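Local coordinates for protein 7,8-dihydro-6-hydroxymethylpterin pyrophosphokinase-dihydropteroate synthase (Plasmodium falciparum, PDB 6JWS) that probably catalyses two steps of folate synthesis: pyrophosphorylation of 6-hydroxymethyl-7,8-dihydropterin by ATP, then condensation of that product with 4-aminobenzoate to give 7,8-dihydropteroate, at residues Leu395-Asp400 / Ile407-Lys412; Asp450-Val455 / Tyr486-Glu491; Phe419-Ile422 / Val428-Ile431; Ser505-Thr508 / Ile513-Leu516; Ile673-Tyr678 / Lys694-Val699. The protein carries 1 engineered substitution. All coordinates share one frame; numbering follows the deposited sequence.

Interaction 1 (Leu395-Asp400 / Ile407-Lys412)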
# COMPACT_ATOMS: atom_id res chain seq x y z
N LEU B 395 2.70 -1.66 -28.19
CA LEU B 395 2.78 -2.33 -29.49
C LEU B 395 4.12 -2.00 -30.14
O LEU B 395 4.29 -0.93 -30.69
CB LEU B 395 1.62 -1.89 -30.39
CG LEU B 395 1.64 -2.57 -31.76
CD1 LEU B 395 1.24 -4.03 -31.65
CD2 LEU B 395 0.72 -1.86 -32.74
N ASN B 396 5.06 -2.94 -30.04
CA ASN B 396 6.34 -2.81 -30.70
C ASN B 396 6.28 -3.61 -32.00
O ASN B 396 6.22 -4.83 -31.97
CB ASN B 396 7.48 -3.32 -29.80
CG ASN B 396 8.83 -3.35 -30.50
OD1 ASN B 396 9.08 -2.58 -31.41
ND2 ASN B 396 9.72 -4.21 -30.04
N VAL B 397 6.27 -2.89 -33.13
CA VAL B 397 6.03 -3.53 -34.41
C VAL B 397 7.18 -4.47 -34.77
O VAL B 397 6.94 -5.61 -35.16
CB VAL B 397 5.68 -2.51 -35.51
CG1 VAL B 397 5.50 -3.19 -36.87
CG2 VAL B 397 4.42 -1.73 -35.12
N ASN B 398 8.42 -4.01 -34.55
CA ASN B 398 9.60 -4.86 -34.68
C ASN B 398 9.38 -6.20 -33.99
O ASN B 398 9.52 -7.25 -34.62
CB ASN B 398 10.84 -4.21 -34.08
CG ASN B 398 11.82 -3.72 -35.12
OD1 ASN B 398 11.99 -2.51 -35.30
ND2 ASN B 398 12.48 -4.64 -35.81
N TYR B 399 9.09 -6.15 -32.68
CA TYR B 399 8.92 -7.37 -31.90
C TYR B 399 7.80 -8.21 -32.50
O TYR B 399 7.98 -9.38 -32.77
CB TYR B 399 8.60 -7.11 -30.43
CG TYR B 399 8.57 -8.37 -29.59
CD1 TYR B 399 9.75 -8.94 -29.11
CD2 TYR B 399 7.38 -9.01 -29.30
CE1 TYR B 399 9.74 -10.10 -28.35
CE2 TYR B 399 7.35 -10.17 -28.53
CZ TYR B 399 8.53 -10.72 -28.06
OH TYR B 399 8.51 -11.87 -27.30
N ASP B 400 6.65 -7.57 -32.70
CA ASP B 400 5.41 -8.22 -33.09
C ASP B 400 5.58 -8.99 -34.40
O ASP B 400 4.88 -9.98 -34.62
CB ASP B 400 4.30 -7.18 -33.22
CG ASP B 400 3.00 -7.55 -32.54
OD1 ASP B 400 2.99 -7.64 -31.28
OD2 ASP B 400 1.98 -7.74 -33.27
N ILE B 407 10.07 -12.33 -41.64
CA ILE B 407 10.77 -11.25 -42.31
C ILE B 407 9.79 -10.18 -42.78
O ILE B 407 10.21 -9.12 -43.24
CB ILE B 407 11.63 -11.76 -43.49
CG1 ILE B 407 10.80 -12.50 -44.54
CG2 ILE B 407 12.81 -12.60 -42.98
CD1 ILE B 407 11.38 -12.44 -45.94
N PHE B 408 8.49 -10.48 -42.68
CA PHE B 408 7.49 -9.51 -43.12
C PHE B 408 6.76 -8.87 -41.94
O PHE B 408 6.45 -9.53 -40.94
CB PHE B 408 6.51 -10.14 -44.11
CG PHE B 408 7.16 -10.73 -45.33
CD1 PHE B 408 7.88 -9.94 -46.21
CD2 PHE B 408 7.05 -12.09 -45.61
CE1 PHE B 408 8.47 -10.48 -47.35
CE2 PHE B 408 7.65 -12.64 -46.73
CZ PHE B 408 8.35 -11.83 -47.60
N VAL B 409 6.50 -7.57 -42.09
CA VAL B 409 5.56 -6.87 -41.23
C VAL B 409 4.18 -7.46 -41.47
O VAL B 409 3.88 -7.90 -42.57
CB VAL B 409 5.55 -5.37 -41.53
CG1 VAL B 409 4.79 -4.59 -40.46
CG2 VAL B 409 6.96 -4.82 -41.71
N GLU B 410 3.33 -7.44 -40.43
CA GLU B 410 1.97 -7.93 -40.54
C GLU B 410 1.00 -6.89 -39.99
O GLU B 410 0.49 -7.04 -38.88
CB GLU B 410 1.84 -9.24 -39.75
CG GLU B 410 2.50 -10.43 -40.41
CD GLU B 410 2.64 -11.63 -39.49
OE1 GLU B 410 1.89 -12.61 -39.69
OE2 GLU B 410 3.50 -11.57 -38.57
N PRO B 411 0.64 -5.84 -40.76
CA PRO B 411 -0.12 -4.72 -40.21
C PRO B 411 -1.46 -5.14 -39.62
O PRO B 411 -1.89 -4.60 -38.60
CB PRO B 411 -0.31 -3.76 -41.40
CG PRO B 411 0.74 -4.19 -42.39
CD PRO B 411 0.89 -5.69 -42.20
N LYS B 412 -2.10 -6.15 -40.23
CA LYS B 412 -3.42 -6.59 -39.81
C LYS B 412 -3.33 -7.24 -38.43
O LYS B 412 -4.22 -7.05 -37.62
CB LYS B 412 -4.03 -7.60 -40.79
CG LYS B 412 -4.48 -7.04 -42.14
CD LYS B 412 -5.29 -8.06 -42.93
CE LYS B 412 -5.09 -7.99 -44.44
NZ LYS B 412 -4.92 -6.60 -44.92
O HOH W 1 2.36 -7.26 -36.48
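Val397 and Val409 meet through a single methyl each, CG1 of Val397 lying 3.9 Å from CG1 of Val409, and the two branched side chains cross obliquely instead of lying alongside one another. In both residues the touching methyl is the one anti to the backbone N (chi1 177° in Val397, -169° in Val409), which leaves CG2 of each beside its own backbone N and turned to other neighbours. Leu451 of helix 448-464 packs on both valines. A few residues along, the contact turns polar. Asp400 and Glu410 do not bond directly: a water donates one hydrogen to Asp400 OD2 at 3.3 Å and the other to Glu410 O at 3.1 Å, tying a helix side chain to the backbone just ahead of helix 411-424. The Glu410 carboxylate passes near the Asp400 carbonyl, with OE2 of Glu410 4.5 Å from Asp400 O, too far for a bond. Arg413 makes long, weak ion pairs with both acids. In the TIM barrel this is where strand 390-396 runs into the short helix 397-402, and where the returning loop enters helix 411-424. With Asp400 OD2 and Glu410 OE2 6.7 Å apart, and Asp404 close to Glu410 as a further like charge, the acids probably disfavour one another; Arg413 and the water would only partly offset that, leaving the valine methyls as the direct cross-segment contact.

Interaction 2 (Asp450-Val455 / Tyr486-Glu491)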
# COMPACT_ATOMS: atom_id res chain seq x y z
N ASP B 450 8.05 3.08 -42.04
CA ASP B 450 7.31 2.02 -42.72
C ASP B 450 6.83 0.95 -41.73
O ASP B 450 5.88 0.22 -42.04
CB ASP B 450 8.09 1.38 -43.87
CG ASP B 450 8.17 2.25 -45.11
OD1 ASP B 450 7.20 3.01 -45.39
OD2 ASP B 450 9.21 2.19 -45.78
N LEU B 451 7.47 0.86 -40.56
CA LEU B 451 6.99 -0.03 -39.51
C LEU B 451 5.71 0.52 -38.91
O LEU B 451 4.76 -0.26 -38.76
CB LEU B 451 8.05 -0.26 -38.44
CG LEU B 451 9.17 -1.23 -38.85
CD1 LEU B 451 10.26 -1.26 -37.79
CD2 LEU B 451 8.62 -2.63 -39.08
N VAL B 452 5.66 1.83 -38.61
CA VAL B 452 4.57 2.35 -37.79
C VAL B 452 3.47 3.02 -38.62
O VAL B 452 2.30 2.89 -38.26
CB VAL B 452 5.01 3.27 -36.63
CG1 VAL B 452 5.92 2.55 -35.65
CG2 VAL B 452 5.70 4.54 -37.12
N VAL B 453 3.82 3.82 -39.63
CA VAL B 453 2.76 4.60 -40.25
C VAL B 453 1.68 3.69 -40.86
O VAL B 453 0.50 3.89 -40.57
CB VAL B 453 3.26 5.71 -41.21
CG1 VAL B 453 2.11 6.36 -41.97
CG2 VAL B 453 4.04 6.79 -40.45
N PRO B 454 2.01 2.64 -41.66
CA PRO B 454 0.96 1.77 -42.23
C PRO B 454 0.04 1.20 -41.15
O PRO B 454 -1.19 1.21 -41.31
CB PRO B 454 1.73 0.66 -43.00
CG PRO B 454 3.09 1.29 -43.29
CD PRO B 454 3.35 2.23 -42.12
N VAL B 455 0.64 0.74 -40.05
CA VAL B 455 -0.13 0.21 -38.93
C VAL B 455 -1.11 1.26 -38.43
O VAL B 455 -2.30 0.97 -38.26
CB VAL B 455 0.77 -0.29 -37.79
CG1 VAL B 455 -0.04 -0.52 -36.52
CG2 VAL B 455 1.51 -1.56 -38.19
N TYR B 486 11.68 13.40 -35.84
CA TYR B 486 10.89 14.50 -36.38
C TYR B 486 10.02 14.06 -37.57
O TYR B 486 8.81 14.31 -37.56
CB TYR B 486 11.83 15.63 -36.78
CG TYR B 486 11.11 16.83 -37.33
CD1 TYR B 486 10.75 16.89 -38.67
CD2 TYR B 486 10.80 17.90 -36.51
CE1 TYR B 486 10.09 17.99 -39.19
CE2 TYR B 486 10.15 19.01 -37.01
CZ TYR B 486 9.78 19.05 -38.35
OH TYR B 486 9.14 20.15 -38.84
N ASN B 487 10.62 13.45 -38.60
CA ASN B 487 9.89 13.14 -39.82
C ASN B 487 8.75 12.17 -39.55
O ASN B 487 7.65 12.34 -40.08
CB ASN B 487 10.81 12.68 -40.96
CG ASN B 487 11.49 13.87 -41.62
OD1 ASN B 487 10.97 14.98 -41.59
ND2 ASN B 487 12.66 13.67 -42.20
N VAL B 488 9.00 11.16 -38.71
CA VAL B 488 7.98 10.19 -38.36
C VAL B 488 6.85 10.90 -37.63
O VAL B 488 5.69 10.82 -38.03
CB VAL B 488 8.58 9.01 -37.56
CG1 VAL B 488 7.50 8.17 -36.88
CG2 VAL B 488 9.47 8.13 -38.44
N PHE B 489 7.20 11.67 -36.58
CA PHE B 489 6.17 12.35 -35.81
C PHE B 489 5.36 13.29 -36.70
O PHE B 489 4.15 13.35 -36.53
CB PHE B 489 6.71 13.08 -34.58
CG PHE B 489 5.61 13.54 -33.63
CD1 PHE B 489 4.79 12.62 -32.99
CD2 PHE B 489 5.38 14.89 -33.39
CE1 PHE B 489 3.78 13.04 -32.13
CE2 PHE B 489 4.40 15.30 -32.50
CZ PHE B 489 3.58 14.37 -31.89
N LYS B 490 6.03 14.03 -37.60
CA LYS B 490 5.35 14.98 -38.48
C LYS B 490 4.29 14.28 -39.35
O LYS B 490 3.16 14.74 -39.45
CB LYS B 490 6.36 15.77 -39.32
CG LYS B 490 5.73 16.81 -40.24
CD LYS B 490 6.74 17.70 -40.97
CE LYS B 490 6.17 18.38 -42.20
NZ LYS B 490 4.86 19.01 -41.94
N GLU B 491 4.64 13.16 -39.97
CA GLU B 491 3.70 12.48 -40.84
C GLU B 491 2.51 11.97 -40.02
O GLU B 491 1.39 11.94 -40.52
CB GLU B 491 4.38 11.34 -41.61
CG GLU B 491 3.50 10.74 -42.70
CD GLU B 491 4.05 9.52 -43.42
OE1 GLU B 491 5.17 9.08 -43.13
OE2 GLU B 491 3.32 8.97 -44.27
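Val453 sets both of its methyls against the carboxylate of Glu491: CG1 of Val453 is 3.7 Å from OE2 of Glu491, and CG2 of Val453 is 3.7 Å from OE1 of Glu491. The carboxylate carbon is equally near both methyls, so the two methyls face the two oxygens one to one. Beside this pair, CG2 of Val452 meets CG1 of Val488 at 4.1 Å, the two valines crossing at about a right angle. Glu491 gets there by a fully stretched chain, with CG anti to the backbone N (chi1 -171°) and the next bond extended as well (chi2 -174°). Both segments belong to helices on the outside of the TIM barrel, helix 448-464 following strand 428-432 and helix 486-494 following strand 478-482; successive helices of the barrel pack here over the sheet. Val452 and Val488 also rest on Ile481 of strand 478-482, which closes the contact on its inner side. The polar end of Glu491 is held from the valine's own helix, where Arg449 NH2 forms a salt bridge with OE2 and so fixes the carboxylate against Val453. At the start of helix 486-494, Asn485 OD1 accepts a hydrogen bond from Val488 N. Pro454 has no N-H to give to the turn before it, and helix 448-464 kinks there, one residue beyond Val453.

Interaction 3 (Phe419-Ile422 / Val428-Ile431); sequences FEMI and VIDI
Met421 and Ile422 are the residues of helix segment 419-422 that reach Ile429 on strand segment 428-431. At the start of the segment, Phe419 turns away from the strand, and its ring meets that of Phe459 on helix 448-464 with the planes at about 45°. Two residues on, Met421 points at the strand and touches it at both ends of its side chain. Its CB lies 3.9 Å from CD1 of Ile429, while its terminal CE lies 3.9 Å from CG2 of Ile429 and 4.1 Å from CD1 of that residue. The chain achieves this by bending at its last torsion (chi3 -61°), which swings the methyl back over the isoleucine so that the two side chains lie obliquely across each other. Ile422 adds a looser touch, CG1 of Ile422 being 4.4 Å from CD1 of Ile429. Hence CD1 of Ile429 has Met421 and Ile422 as neighbours at once, and the contact is carbon against carbon, with no hydrogen bond across it. Asp430, next along the strand, points the other way and forms a salt bridge with Arg686. The helix belongs to a beta-alpha-beta crossover of the TIM barrel: it links strand 390-396 to its parallel neighbour 428-432, which continues the sheet toward strand 478-482, while helix 448-464 packs beside it against Phe419 and Ile422.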
# COMPACT_ATOMS: atom_id res chain seq x y z
N PHE B 419 -6.67 -3.73 -31.01
CA PHE B 419 -8.06 -3.88 -30.62
C PHE B 419 -8.16 -4.74 -29.36
O PHE B 419 -8.94 -4.46 -28.46
CB PHE B 419 -8.93 -4.34 -31.80
CG PHE B 419 -9.46 -3.21 -32.66
CD1 PHE B 419 -10.64 -2.56 -32.32
CD2 PHE B 419 -8.78 -2.79 -33.79
CE1 PHE B 419 -11.12 -1.51 -33.10
CE2 PHE B 419 -9.25 -1.74 -34.56
CZ PHE B 419 -10.41 -1.10 -34.22
N GLU B 420 -7.36 -5.78 -29.30
CA GLU B 420 -7.26 -6.65 -28.14
C GLU B 420 -6.91 -5.84 -26.87
O GLU B 420 -7.53 -6.01 -25.81
CB GLU B 420 -6.20 -7.68 -28.49
CG GLU B 420 -6.39 -9.04 -27.88
CD GLU B 420 -5.35 -9.99 -28.45
OE1 GLU B 420 -5.37 -10.23 -29.69
OE2 GLU B 420 -4.48 -10.44 -27.67
N MET B 421 -5.94 -4.93 -26.98
CA MET B 421 -5.47 -4.21 -25.80
C MET B 421 -6.53 -3.21 -25.34
O MET B 421 -6.71 -2.99 -24.14
CB MET B 421 -4.13 -3.53 -26.04
CG MET B 421 -2.97 -4.52 -26.05
SD MET B 421 -1.33 -3.76 -26.20
CE MET B 421 -1.46 -2.93 -27.79
N ILE B 422 -7.27 -2.64 -26.30
CA ILE B 422 -8.38 -1.76 -25.96
C ILE B 422 -9.42 -2.56 -25.16
O ILE B 422 -9.85 -2.13 -24.09
CB ILE B 422 -8.98 -1.13 -27.24
CG1 ILE B 422 -7.96 -0.26 -27.97
CG2 ILE B 422 -10.24 -0.35 -26.92
CD1 ILE B 422 -8.37 0.06 -29.40
N VAL B 428 -4.41 3.88 -23.23
CA VAL B 428 -3.48 4.41 -24.21
C VAL B 428 -2.83 3.23 -24.89
O VAL B 428 -2.61 2.20 -24.25
CB VAL B 428 -2.42 5.34 -23.59
CG1 VAL B 428 -1.43 5.84 -24.64
CG2 VAL B 428 -3.07 6.53 -22.89
N ILE B 429 -2.54 3.39 -26.18
CA ILE B 429 -1.66 2.47 -26.88
C ILE B 429 -0.41 3.23 -27.27
O ILE B 429 -0.53 4.28 -27.92
CB ILE B 429 -2.34 1.89 -28.13
CG1 ILE B 429 -3.73 1.32 -27.85
CG2 ILE B 429 -1.42 0.87 -28.80
CD1 ILE B 429 -3.77 0.32 -26.73
N ASP B 430 0.76 2.65 -26.92
CA ASP B 430 2.08 3.14 -27.31
C ASP B 430 2.61 2.28 -28.46
O ASP B 430 2.96 1.11 -28.29
CB ASP B 430 3.07 3.15 -26.13
CG ASP B 430 4.37 3.93 -26.36
OD1 ASP B 430 4.30 5.06 -26.92
OD2 ASP B 430 5.46 3.43 -25.94
N ILE B 431 2.70 2.90 -29.64
CA ILE B 431 3.19 2.16 -30.78
C ILE B 431 4.62 2.62 -31.06
O ILE B 431 4.89 3.82 -30.99
CB ILE B 431 2.28 2.35 -32.01
CG1 ILE B 431 2.65 1.37 -33.13
CG2 ILE B 431 2.33 3.79 -32.52
CD1 ILE B 431 1.68 1.42 -34.31

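Interaction 4 (Ser505-Thr508 / Ile513-Leu516)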
# COMPACT_ATOMS: atom_id res chain seq x y z
N SER B 505 14.32 10.43 -25.68
CA SER B 505 15.47 11.32 -25.55
C SER B 505 15.10 12.62 -24.81
O SER B 505 15.91 13.53 -24.70
CB SER B 505 16.15 11.60 -26.90
OG SER B 505 15.43 12.56 -27.69
N ALA B 506 13.85 12.71 -24.34
CA ALA B 506 13.29 13.94 -23.79
C ALA B 506 13.46 15.10 -24.79
O ALA B 506 13.69 16.24 -24.39
CB ALA B 506 13.84 14.25 -22.42
N CYS B 507 13.33 14.77 -26.08
CA CYS B 507 13.35 15.75 -27.16
C CYS B 507 14.73 16.39 -27.28
O CYS B 507 14.83 17.54 -27.69
CB CYS B 507 12.29 16.83 -26.94
SG CYS B 507 10.59 16.21 -26.84
N THR B 508 15.79 15.68 -26.87
CA THR B 508 17.13 16.18 -27.10
C THR B 508 17.70 15.67 -28.42
O THR B 508 18.68 16.25 -28.88
CB THR B 508 18.11 15.84 -25.96
OG1 THR B 508 18.20 14.42 -25.85
CG2 THR B 508 17.74 16.45 -24.63
N ILE B 513 11.29 18.81 -32.86
CA ILE B 513 10.08 17.99 -32.76
C ILE B 513 9.04 18.69 -31.88
O ILE B 513 7.85 18.40 -32.00
CB ILE B 513 10.42 16.56 -32.27
CG1 ILE B 513 9.33 15.55 -32.64
CG2 ILE B 513 10.76 16.52 -30.78
CD1 ILE B 513 9.78 14.11 -32.51
N ILE B 514 9.51 19.60 -31.03
CA ILE B 514 8.70 20.33 -30.06
C ILE B 514 7.72 21.26 -30.78
O ILE B 514 6.56 21.38 -30.38
CB ILE B 514 9.64 21.06 -29.06
CG1 ILE B 514 10.11 20.10 -27.97
CG2 ILE B 514 9.04 22.33 -28.48
CD1 ILE B 514 11.43 20.51 -27.35
N LYS B 515 8.17 21.85 -31.89
CA LYS B 515 7.31 22.69 -32.71
C LYS B 515 6.15 21.90 -33.28
O LYS B 515 5.11 22.46 -33.60
CB LYS B 515 8.06 23.25 -33.92
CG LYS B 515 9.25 24.16 -33.63
CD LYS B 515 9.76 24.70 -34.95
CE LYS B 515 11.25 24.56 -35.16
NZ LYS B 515 11.58 24.08 -36.53
N LEU B 516 6.31 20.58 -33.40
CA LEU B 516 5.24 19.75 -33.91
C LEU B 516 4.15 19.52 -32.85
O LEU B 516 3.09 19.03 -33.22
CB LEU B 516 5.82 18.42 -34.40
CG LEU B 516 6.81 18.46 -35.58
CD1 LEU B 516 7.24 17.04 -35.96
CD2 LEU B 516 6.20 19.15 -36.79
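Cys507 reaches Ile513 and Ile514 from the third position of a type I' turn, Ser505 to Thr508, in which Ala506 and Cys507 both take positive phi and psi; residues 513-516 curl with helical backbone angles but lack the regular helical bonding. The thiol end of Cys507 lies 4.0 Å from CG2 of Ile513, measured from SG. Its CB sits 3.8 Å from CD1 of Ile514, and SG is also 4.1 Å from CG1 of Ile514, so the short side chain abuts both isoleucines at neighbouring points. CG2 of Ile513 occupies the place between its backbone N and carbonyl carbon, which brings that branch, rather than the longer CG1 arm, up to the sulfur. Behind the cysteine the turn is well tied. Thr508 OG1 donates to Ser505 O at 2.7 Å, in the carbonyl plane and on a lone pair, and Thr508 N gives the same oxygen a second bond of 3.1 Å. Upstream, Asp503 OD1 accepts from Cys507 N. Around this loop, which joins strands 500-503 and 525-529 of the barrel, Ile513 rests on Phe489, Ile514 on Phe561 and Leu562 of helix 547-564, and Cys507 on Leu528. All three touching residues are buried, and the sulfur meets hydrocarbon here; the contact is therefore apolar packing, and no hydrogen bond crosses it; those of the turn serve to hold Cys507 in place.

Interaction 5 (Ile673-Tyr678 / Lys694-Val699); sequences IASYSY and KSVLDV
CD2 of Leu697 comes up to Tyr678 at a slant, 3.9 Å from its CB and 4.2 Å from its ring carbon CD1, and the two side chains run by one another, pointing opposite ways. At the far end of the ring, Tyr678 OH is hydrogen-bonded to Asp704. This is helix-to-helix packing on the outside of the TIM barrel, helix 657-680 and helix 690-704 flanking strand 684-687; the axes of segments 673-678 and 694-699 come within 9.7 Å, crossing at -39°. Leu697 CD2 also comes 3.9 Å from the backbone O of Ala674, so one methyl covers both a carbonyl and the root of the tyrosine. The Leu697 side chain also touches Ile391 of strand 390-396. Next to Ala674, Ser675 OG lies 3.6 Å from CG1 of Val696, the valine methyl that stands anti to its backbone N (chi1 165°). The polar partners of that hydroxyl are Leu671 O and Ser675 OG of the second subunit, which puts the contact at the dimer interface. Val696 likewise packs on Cys668 of the second subunit. Lys694 NZ forms a salt bridge of 2.8 Å to Asp698 OD1, which receives it on its syn lone pair, while OD2 of Asp698 accepts from Asn617 N of the second subunit. Ile673 O is gripped twice by Ser677, whose OG donates at 2.7 Å from 37° out of the carbonyl plane, while its backbone N donates at 2.8 Å from the opposite face.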
# COMPACT_ATOMS: atom_id res chain seq x y z
N ILE B 673 4.66 -4.47 -9.32
CA ILE B 673 4.99 -3.06 -9.52
C ILE B 673 3.74 -2.29 -9.94
O ILE B 673 3.59 -1.11 -9.60
CB ILE B 673 6.18 -2.89 -10.49
CG1 ILE B 673 7.42 -3.60 -9.93
CG2 ILE B 673 6.46 -1.40 -10.74
CD1 ILE B 673 8.60 -3.64 -10.87
N ALA B 674 2.82 -2.96 -10.63
CA ALA B 674 1.52 -2.35 -10.90
C ALA B 674 0.82 -1.96 -9.59
O ALA B 674 0.23 -0.88 -9.50
CB ALA B 674 0.64 -3.26 -11.73
N SER B 675 0.90 -2.84 -8.58
CA SER B 675 0.26 -2.62 -7.28
C SER B 675 0.90 -1.44 -6.56
O SER B 675 0.19 -0.57 -6.07
CB SER B 675 0.36 -3.83 -6.38
OG SER B 675 -0.24 -4.92 -7.02
N TYR B 676 2.23 -1.51 -6.47
CA TYR B 676 3.05 -0.45 -5.91
C TYR B 676 2.69 0.88 -6.59
O TYR B 676 2.46 1.88 -5.91
CB TYR B 676 4.53 -0.80 -6.07
CG TYR B 676 5.45 0.25 -5.49
CD1 TYR B 676 5.56 0.40 -4.12
CD2 TYR B 676 6.22 1.07 -6.32
CE1 TYR B 676 6.38 1.36 -3.56
CE2 TYR B 676 7.08 2.02 -5.78
CZ TYR B 676 7.14 2.17 -4.41
OH TYR B 676 7.96 3.10 -3.84
N SER B 677 2.59 0.87 -7.92
CA SER B 677 2.32 2.05 -8.73
C SER B 677 0.94 2.62 -8.41
O SER B 677 0.78 3.84 -8.33
CB SER B 677 2.39 1.73 -10.21
OG SER B 677 3.74 1.45 -10.57
N TYR B 678 -0.03 1.70 -8.28
CA TYR B 678 -1.38 2.05 -7.89
C TYR B 678 -1.38 2.79 -6.55
O TYR B 678 -2.02 3.84 -6.39
CB TYR B 678 -2.27 0.80 -7.81
CG TYR B 678 -3.62 1.14 -7.23
CD1 TYR B 678 -4.63 1.63 -8.04
CD2 TYR B 678 -3.84 1.04 -5.86
CE1 TYR B 678 -5.86 1.98 -7.50
CE2 TYR B 678 -5.06 1.40 -5.31
CZ TYR B 678 -6.07 1.86 -6.14
OH TYR B 678 -7.27 2.24 -5.60
N LYS B 694 -4.87 -4.80 -15.74
CA LYS B 694 -6.21 -4.30 -15.50
C LYS B 694 -6.91 -5.10 -14.39
O LYS B 694 -7.69 -4.54 -13.63
CB LYS B 694 -7.04 -4.37 -16.79
CG LYS B 694 -8.39 -3.67 -16.74
CD LYS B 694 -8.28 -2.19 -16.45
CE LYS B 694 -9.53 -1.40 -16.75
NZ LYS B 694 -10.70 -1.93 -16.02
N SER B 695 -6.65 -6.42 -14.34
CA SER B 695 -7.30 -7.26 -13.35
C SER B 695 -6.83 -6.83 -11.96
O SER B 695 -7.65 -6.75 -11.04
CB SER B 695 -7.02 -8.72 -13.58
OG SER B 695 -7.48 -9.12 -14.87
N VAL B 696 -5.53 -6.53 -11.86
CA VAL B 696 -4.92 -6.08 -10.62
C VAL B 696 -5.50 -4.73 -10.22
O VAL B 696 -5.92 -4.55 -9.10
CB VAL B 696 -3.38 -6.09 -10.69
CG1 VAL B 696 -2.76 -5.28 -9.54
CG2 VAL B 696 -2.84 -7.52 -10.67
N LEU B 697 -5.50 -3.76 -11.13
CA LEU B 697 -5.97 -2.43 -10.77
C LEU B 697 -7.46 -2.47 -10.40
O LEU B 697 -7.90 -1.70 -9.55
CB LEU B 697 -5.68 -1.46 -11.93
CG LEU B 697 -4.20 -1.28 -12.32
CD1 LEU B 697 -4.07 -0.29 -13.47
CD2 LEU B 697 -3.34 -0.81 -11.15
N ASP B 698 -8.24 -3.35 -11.04
CA ASP B 698 -9.67 -3.42 -10.77
C ASP B 698 -9.93 -3.84 -9.32
O ASP B 698 -10.80 -3.28 -8.68
CB ASP B 698 -10.41 -4.36 -11.73
CG ASP B 698 -10.70 -3.73 -13.09
OD1 ASP B 698 -10.48 -2.50 -13.24
OD2 ASP B 698 -11.16 -4.48 -14.01
N VAL B 699 -9.16 -4.83 -8.83
CA VAL B 699 -9.32 -5.36 -7.49
C VAL B 699 -8.81 -4.34 -6.47
O VAL B 699 -9.43 -4.17 -5.43
CB VAL B 699 -8.57 -6.69 -7.34
CG1 VAL B 699 -8.47 -7.15 -5.89
CG2 VAL B 699 -9.17 -7.77 -8.22

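Overall arrangement
All five contacts knit the TIM barrel together, but at different levels. Interactions 1 and 3 share helix 411-424 and the neighbouring strands 390-396 and 428-432; Leu395 N probably hydrogen-bonds Asp430 O between them. Interaction 2 touches both, Val455 packing on Ile431, and also meets interaction 4 through Leu516. Interaction 5 stands apart, touching none of the others, and is the one whose segments meet the second subunit; mostly buried, it mixes methyl packing with a carbonyl and a hydroxyl at the dimer interface. Interactions 3 and 4 are buried and wholly apolar across their segments. Interaction 2 is buried but places a paired carboxylate against methyls, whereas the partly exposed interaction 1 adds a water bridge.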